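Local structure of DnaB intein (Synechocystis sp., 1MI8) at residues K55-I60 and I128-V133; S11-G16 and E31-N36. The protein is a mini-intein that probably excises itself from the replicative DNA helicase DnaB by protein splicing, joining the two flanking protein segments. The protein carries 4 engineered substitutions. All coordinates share one frame; numbering follows the deposited sequence.

Contact 1: residues K55-I60 and I128-V133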
loop_
_atom_site.group_PDB
_atom_site.type_symbol
_atom_site.label_atom_id
_atom_site.label_comp_id
_atom_site.label_asym_id
_atom_site.label_seq_id
_atom_site.Cartn_x
_atom_site.Cartn_y
_atom_site.Cartn_z
ATOM N N LYS A 55 -5.432 -8.798 -20.606
ATOM C CA LYS A 55 -6.021 -7.761 -19.782
ATOM C C LYS A 55 -5.893 -8.145 -18.311
ATOM O O LYS A 55 -6.271 -9.233 -17.921
ATOM C CB LYS A 55 -7.489 -7.569 -20.154
ATOM C CG LYS A 55 -7.707 -7.310 -21.628
ATOM C CD LYS A 55 -8.811 -6.310 -21.851
ATOM C CE LYS A 55 -8.893 -5.983 -23.341
ATOM N NZ LYS A 55 -9.335 -4.603 -23.584
ATOM N N LYS A 56 -5.354 -7.257 -17.486
ATOM C CA LYS A 56 -5.209 -7.623 -16.084
ATOM C C LYS A 56 -5.414 -6.452 -15.193
ATOM O O LYS A 56 -5.169 -5.330 -15.562
ATOM C CB LYS A 56 -3.821 -8.196 -15.778
ATOM C CG LYS A 56 -3.374 -9.345 -16.666
ATOM C CD LYS A 56 -4.218 -10.594 -16.490
ATOM C CE LYS A 56 -4.028 -11.517 -17.707
ATOM N NZ LYS A 56 -2.559 -11.696 -17.996
ATOM N N LEU A 57 -5.858 -6.742 -13.987
ATOM C CA LEU A 57 -6.086 -5.729 -12.999
ATOM C C LEU A 57 -4.731 -5.072 -12.717
ATOM O O LEU A 57 -3.699 -5.752 -12.490
ATOM C CB LEU A 57 -6.633 -6.391 -11.765
ATOM C CG LEU A 57 -6.916 -5.458 -10.626
ATOM C CD1 LEU A 57 -7.834 -4.324 -11.074
ATOM C CD2 LEU A 57 -7.543 -6.289 -9.522
ATOM N N VAL A 58 -4.750 -3.755 -12.654
ATOM C CA VAL A 58 -3.533 -3.020 -12.461
ATOM C C VAL A 58 -3.582 -2.137 -11.200
ATOM O O VAL A 58 -4.670 -1.746 -10.753
ATOM C CB VAL A 58 -3.319 -2.317 -13.818
ATOM C CG1 VAL A 58 -3.586 -0.852 -13.792
ATOM C CG2 VAL A 58 -2.033 -2.771 -14.372
ATOM N N TYR A 59 -2.416 -1.793 -10.674
ATOM C CA TYR A 59 -2.295 -1.029 -9.436
ATOM C C TYR A 59 -1.303 0.093 -9.595
ATOM O O TYR A 59 -0.233 -0.123 -10.146
ATOM C CB TYR A 59 -1.747 -1.922 -8.318
ATOM C CG TYR A 59 -2.535 -3.177 -8.054
ATOM C CD1 TYR A 59 -2.492 -4.261 -8.922
ATOM C CD2 TYR A 59 -3.344 -3.250 -6.936
ATOM C CE1 TYR A 59 -3.283 -5.437 -8.661
ATOM C CE2 TYR A 59 -4.122 -4.365 -6.662
ATOM C CZ TYR A 59 -4.097 -5.459 -7.516
ATOM O OH TYR A 59 -4.891 -6.515 -7.174
ATOM N N ILE A 60 -1.642 1.276 -9.085
ATOM C CA ILE A 60 -0.744 2.435 -9.130
ATOM C C ILE A 60 0.214 2.423 -7.967
ATOM O O ILE A 60 -0.217 2.448 -6.801
ATOM C CB ILE A 60 -1.488 3.764 -8.964
ATOM C CG1 ILE A 60 -2.447 3.982 -10.125
ATOM C CG2 ILE A 60 -0.488 4.879 -8.810
ATOM C CD1 ILE A 60 -3.415 5.212 -9.916
ATOM N N ILE A 128 0.062 2.839 -3.004
ATOM C CA ILE A 128 -0.168 1.590 -3.700
ATOM C C ILE A 128 -1.673 1.493 -3.703
ATOM O O ILE A 128 -2.311 1.365 -2.618
ATOM C CB ILE A 128 0.383 0.364 -2.947
ATOM C CG1 ILE A 128 1.817 0.602 -2.441
ATOM C CG2 ILE A 128 0.453 -0.838 -3.918
ATOM C CD1 ILE A 128 2.261 -0.517 -1.441
ATOM N N THR A 129 -2.267 1.612 -4.881
ATOM C CA THR A 129 -3.716 1.548 -4.947
ATOM C C THR A 129 -4.232 0.827 -6.210
ATOM O O THR A 129 -3.733 1.051 -7.303
ATOM C CB THR A 129 -4.332 2.942 -4.897
ATOM O OG1 THR A 129 -4.436 3.431 -6.213
ATOM C CG2 THR A 129 -3.482 3.911 -4.103
ATOM N N GLU A 130 -5.182 -0.081 -6.034
ATOM C CA GLU A 130 -5.756 -0.817 -7.149
ATOM C C GLU A 130 -6.505 0.209 -8.039
ATOM O O GLU A 130 -7.146 1.113 -7.509
ATOM C CB GLU A 130 -6.732 -1.851 -6.592
ATOM C CG GLU A 130 -7.383 -2.779 -7.637
ATOM C CD GLU A 130 -8.607 -3.467 -7.061
ATOM O OE1 GLU A 130 -9.724 -3.070 -7.455
ATOM O OE2 GLU A 130 -8.436 -4.364 -6.208
ATOM N N THR A 131 -6.387 0.116 -9.370
ATOM C CA THR A 131 -7.086 1.071 -10.223
ATOM C C THR A 131 -8.079 0.493 -11.192
ATOM O O THR A 131 -9.173 0.997 -11.289
ATOM C CB THR A 131 -6.171 1.931 -11.107
ATOM O OG1 THR A 131 -5.203 1.095 -11.767
ATOM C CG2 THR A 131 -5.543 3.012 -10.319
ATOM N N GLY A 132 -7.711 -0.533 -11.945
ATOM C CA GLY A 132 -8.664 -1.071 -12.899
ATOM C C GLY A 132 -8.018 -2.089 -13.783
ATOM O O GLY A 132 -6.831 -2.370 -13.634
ATOM N N VAL A 133 -8.789 -2.692 -14.682
ATOM C CA VAL A 133 -8.195 -3.694 -15.567
ATOM C C VAL A 133 -7.812 -2.972 -16.820
ATOM O O VAL A 133 -8.501 -2.036 -17.248
ATOM C CB VAL A 133 -9.158 -4.818 -15.993
ATOM C CG1 VAL A 133 -8.474 -5.690 -17.042
ATOM C CG2 VAL A 133 -9.556 -5.663 -14.792
#
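Val58 faces two residues at once, Thr131 and Gly132, and its carbonyl oxygen collects donors from both. Thr131 N approaches Val58 O within the carbonyl plane at 2.9 Å, nearly straight along its N-H. The hydroxyl of the same threonine adds a second bond, OG1 to Val58 O at 3.1 Å, from a position 70° out of that plane. Its torsion explains this: OG1 lies between backbone N and carbonyl carbon (chi1 48°), which brings it over Val58 O. Gly132 N contributes a weak third bond to Val58 O, at 3.5 Å, while Val58 N returns a firm one to Gly132 O at 2.7 Å. Beyond this irregularity the antiparallel pairing resumes one residue out of step. Ile60 and Thr129 form a hydrogen-bonded pair, with Ile60 N to Thr129 O at 2.8 Å and its reciprocal bond alongside.

On the face carrying Leu57, Tyr59, Glu130 and Val133, the Tyr59 ring leans obliquely on Glu130, CE2 lying 3.6 Å from Glu130 CB. The ring and carboxylate planes are 84° apart. The Glu130 chain, extended beyond CG, crosses Leu57 at about a right angle, and Leu57 CD2 packs 3.9 Å from the carboxylate carbon CD of Glu130. This carboxylate forms a salt bridge through OE2 with Arg64 of the second subunit, while Ile128 and Thr129 pair with a strand of that subunit, carrying the sheet across the interface. The hydroxyl bond from Thr131 is an addition particular to this site; two residues opposite one make a classic beta bulge, here between the long strands 41-63 and 120-140 of the all-beta Hint fold of inteins.

Contact 2: residues S11-G16 and E31-N36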
loop_
_atom_site.group_PDB
_atom_site.type_symbol
_atom_site.label_atom_id
_atom_site.label_comp_id
_atom_site.label_asym_id
_atom_site.label_seq_id
_atom_site.Cartn_x
_atom_site.Cartn_y
_atom_site.Cartn_z
ATOM N N SER A 11 12.523 3.804 -21.050
ATOM C CA SER A 11 13.706 4.612 -21.291
ATOM C C SER A 11 14.601 3.929 -22.280
ATOM O O SER A 11 15.021 2.805 -22.032
ATOM C CB SER A 11 14.491 4.848 -20.000
ATOM O OG SER A 11 13.990 5.950 -19.269
ATOM N N LEU A 12 14.881 4.601 -23.399
ATOM C CA LEU A 12 15.732 4.052 -24.464
ATOM C C LEU A 12 17.161 4.539 -24.215
ATOM O O LEU A 12 17.462 5.746 -24.315
ATOM C CB LEU A 12 15.214 4.530 -25.832
ATOM C CG LEU A 12 13.808 4.010 -26.097
ATOM C CD1 LEU A 12 13.216 4.685 -27.400
ATOM C CD2 LEU A 12 13.832 2.508 -26.259
ATOM N N ALA A 13 18.029 3.594 -23.893
ATOM C CA ALA A 13 19.421 3.884 -23.565
ATOM C C ALA A 13 20.254 4.584 -24.653
ATOM O O ALA A 13 21.083 5.445 -24.353
ATOM C CB ALA A 13 20.116 2.615 -23.161
ATOM N N SER A 14 20.060 4.244 -25.914
ATOM C CA SER A 14 20.910 4.945 -26.866
ATOM C C SER A 14 20.524 6.416 -27.141
ATOM O O SER A 14 21.322 7.172 -27.699
ATOM C CB SER A 14 20.996 4.170 -28.180
ATOM O OG SER A 14 19.725 3.716 -28.572
ATOM N N THR A 15 19.339 6.840 -26.709
ATOM C CA THR A 15 18.927 8.205 -27.008
ATOM C C THR A 15 18.479 9.046 -25.828
ATOM O O THR A 15 18.714 10.241 -25.797
ATOM C CB THR A 15 17.786 8.199 -28.009
ATOM O OG1 THR A 15 16.632 7.622 -27.386
ATOM C CG2 THR A 15 18.137 7.334 -29.208
ATOM N N GLY A 16 17.813 8.443 -24.865
ATOM C CA GLY A 16 17.344 9.254 -23.757
ATOM C C GLY A 16 15.890 9.544 -24.085
ATOM O O GLY A 16 15.228 10.360 -23.444
ATOM N N GLU A 31 18.269 -0.965 -27.052
ATOM C CA GLU A 31 18.740 -1.013 -25.700
ATOM C C GLU A 31 17.876 -0.286 -24.704
ATOM O O GLU A 31 17.286 0.734 -25.009
ATOM C CB GLU A 31 20.148 -0.461 -25.636
ATOM C CG GLU A 31 21.136 -1.550 -25.279
ATOM C CD GLU A 31 22.160 -1.691 -26.333
ATOM O OE1 GLU A 31 22.675 -0.631 -26.748
ATOM O OE2 GLU A 31 22.449 -2.843 -26.741
ATOM N N ILE A 32 17.803 -0.833 -23.507
ATOM C CA ILE A 32 17.064 -0.179 -22.439
ATOM C C ILE A 32 18.044 -0.004 -21.280
ATOM O O ILE A 32 19.212 -0.351 -21.430
ATOM C CB ILE A 32 15.797 -0.989 -22.044
ATOM C CG1 ILE A 32 16.090 -2.481 -21.755
ATOM C CG2 ILE A 32 14.790 -0.874 -23.185
ATOM C CD1 ILE A 32 17.032 -2.777 -20.527
ATOM N N TRP A 33 17.623 0.601 -20.178
ATOM C CA TRP A 33 18.506 0.737 -19.004
ATOM C C TRP A 33 18.141 -0.345 -17.958
ATOM O O TRP A 33 16.972 -0.499 -17.616
ATOM C CB TRP A 33 18.378 2.107 -18.381
ATOM C CG TRP A 33 19.131 3.137 -19.138
ATOM C CD1 TRP A 33 18.615 4.241 -19.803
ATOM C CD2 TRP A 33 20.551 3.188 -19.327
ATOM N NE1 TRP A 33 19.638 4.960 -20.377
ATOM C CE2 TRP A 33 20.831 4.342 -20.100
ATOM C CE3 TRP A 33 21.615 2.370 -18.921
ATOM C CZ2 TRP A 33 22.126 4.696 -20.462
ATOM C CZ3 TRP A 33 22.905 2.724 -19.283
ATOM C CH2 TRP A 33 23.150 3.878 -20.044
ATOM N N ALA A 34 19.139 -1.136 -17.527
ATOM C CA ALA A 34 18.927 -2.195 -16.522
ATOM C C ALA A 34 19.929 -2.026 -15.401
ATOM O O ALA A 34 20.971 -1.417 -15.586
ATOM C CB ALA A 34 19.094 -3.569 -17.128
ATOM N N ILE A 35 19.601 -2.531 -14.228
ATOM C CA ILE A 35 20.536 -2.450 -13.127
ATOM C C ILE A 35 21.243 -3.820 -13.094
ATOM O O ILE A 35 20.618 -4.859 -13.352
ATOM C CB ILE A 35 19.829 -2.203 -11.727
ATOM C CG1 ILE A 35 20.894 -2.068 -10.653
ATOM C CG2 ILE A 35 18.883 -3.357 -11.348
ATOM C CD1 ILE A 35 20.415 -2.106 -9.222
ATOM N N ASN A 36 22.548 -3.810 -12.818
ATOM C CA ASN A 36 23.317 -5.055 -12.692
ATOM C C ASN A 36 23.301 -5.272 -11.147
ATOM O O ASN A 36 23.945 -4.549 -10.395
ATOM C CB ASN A 36 24.722 -4.822 -13.275
ATOM C CG ASN A 36 25.699 -5.985 -12.992
ATOM O OD1 ASN A 36 26.704 -6.139 -13.710
ATOM N ND2 ASN A 36 25.436 -6.763 -11.947
HETATM O O HOH W 1 14.876 1.443 -19.820
HETATM O O HOH W 2 19.546 0.933 -29.043
HETATM O O HOH W 3 18.007 2.763 -27.076
#
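Ala13 packs against Glu31 and Trp33 where the turn of a beta hairpin, strands 9-12 and 17-20 of the Hint fold, meets the start of strand 31-36. The contact is a water-lined seam with one direct backbone bond. Ala13 N donates to Glu31 O at 3.2 Å, arriving 51° out of the carbonyl plane. Waters fill in around this bond. One accepts from Trp33 N and donates to Ser11 O at 2.6 Å. A second takes the N-H of Ser14 at 2.8 Å and donates to Glu31 O, which is thus held twice. A third accepts from Glu31 N and is hydrogen-bonded to Ser14 OG at 2.8 Å. The turn itself is drawn together by Leu12 O, which accepts from both Thr15 N and Gly16 N.

Outside the seam, the Glu31 carboxylate forms a salt bridge with Lys46, and Ile32 is hydrogen-bonded through its backbone to Ala45, so the strand receiving the turn is itself paired with strand 41-63. Trp33 CG is anti to its carbonyl carbon (chi1 -78°), and the indole beyond it reaches back to the turn. Ser11 CB sits at the indole edge, near its plane. Ala13 CB instead lies over one face in a CH-pi contact, 3.7 Å from the centroid of the Trp33 five-membered ring and 16° off the ring normal.

Strand 41-63 ties the two contacts together: near its start it pairs with strand 31-36 of contact 2, and further on it carries residues 55-60 of contact 1. Both contacts therefore reach the same antiparallel sheet, yet they do not touch. Their centres are about 26 Å apart, their nearest atoms about 17 Å, and they lie on opposite sides of the chain's centre. Along the chain they come in series, contact 2 being complete before contact 1 begins. Their surroundings differ as well: the second subunit reaches contact 1 and extends its sheet, whereas the segments of contact 2 touch no other chain of the assembly.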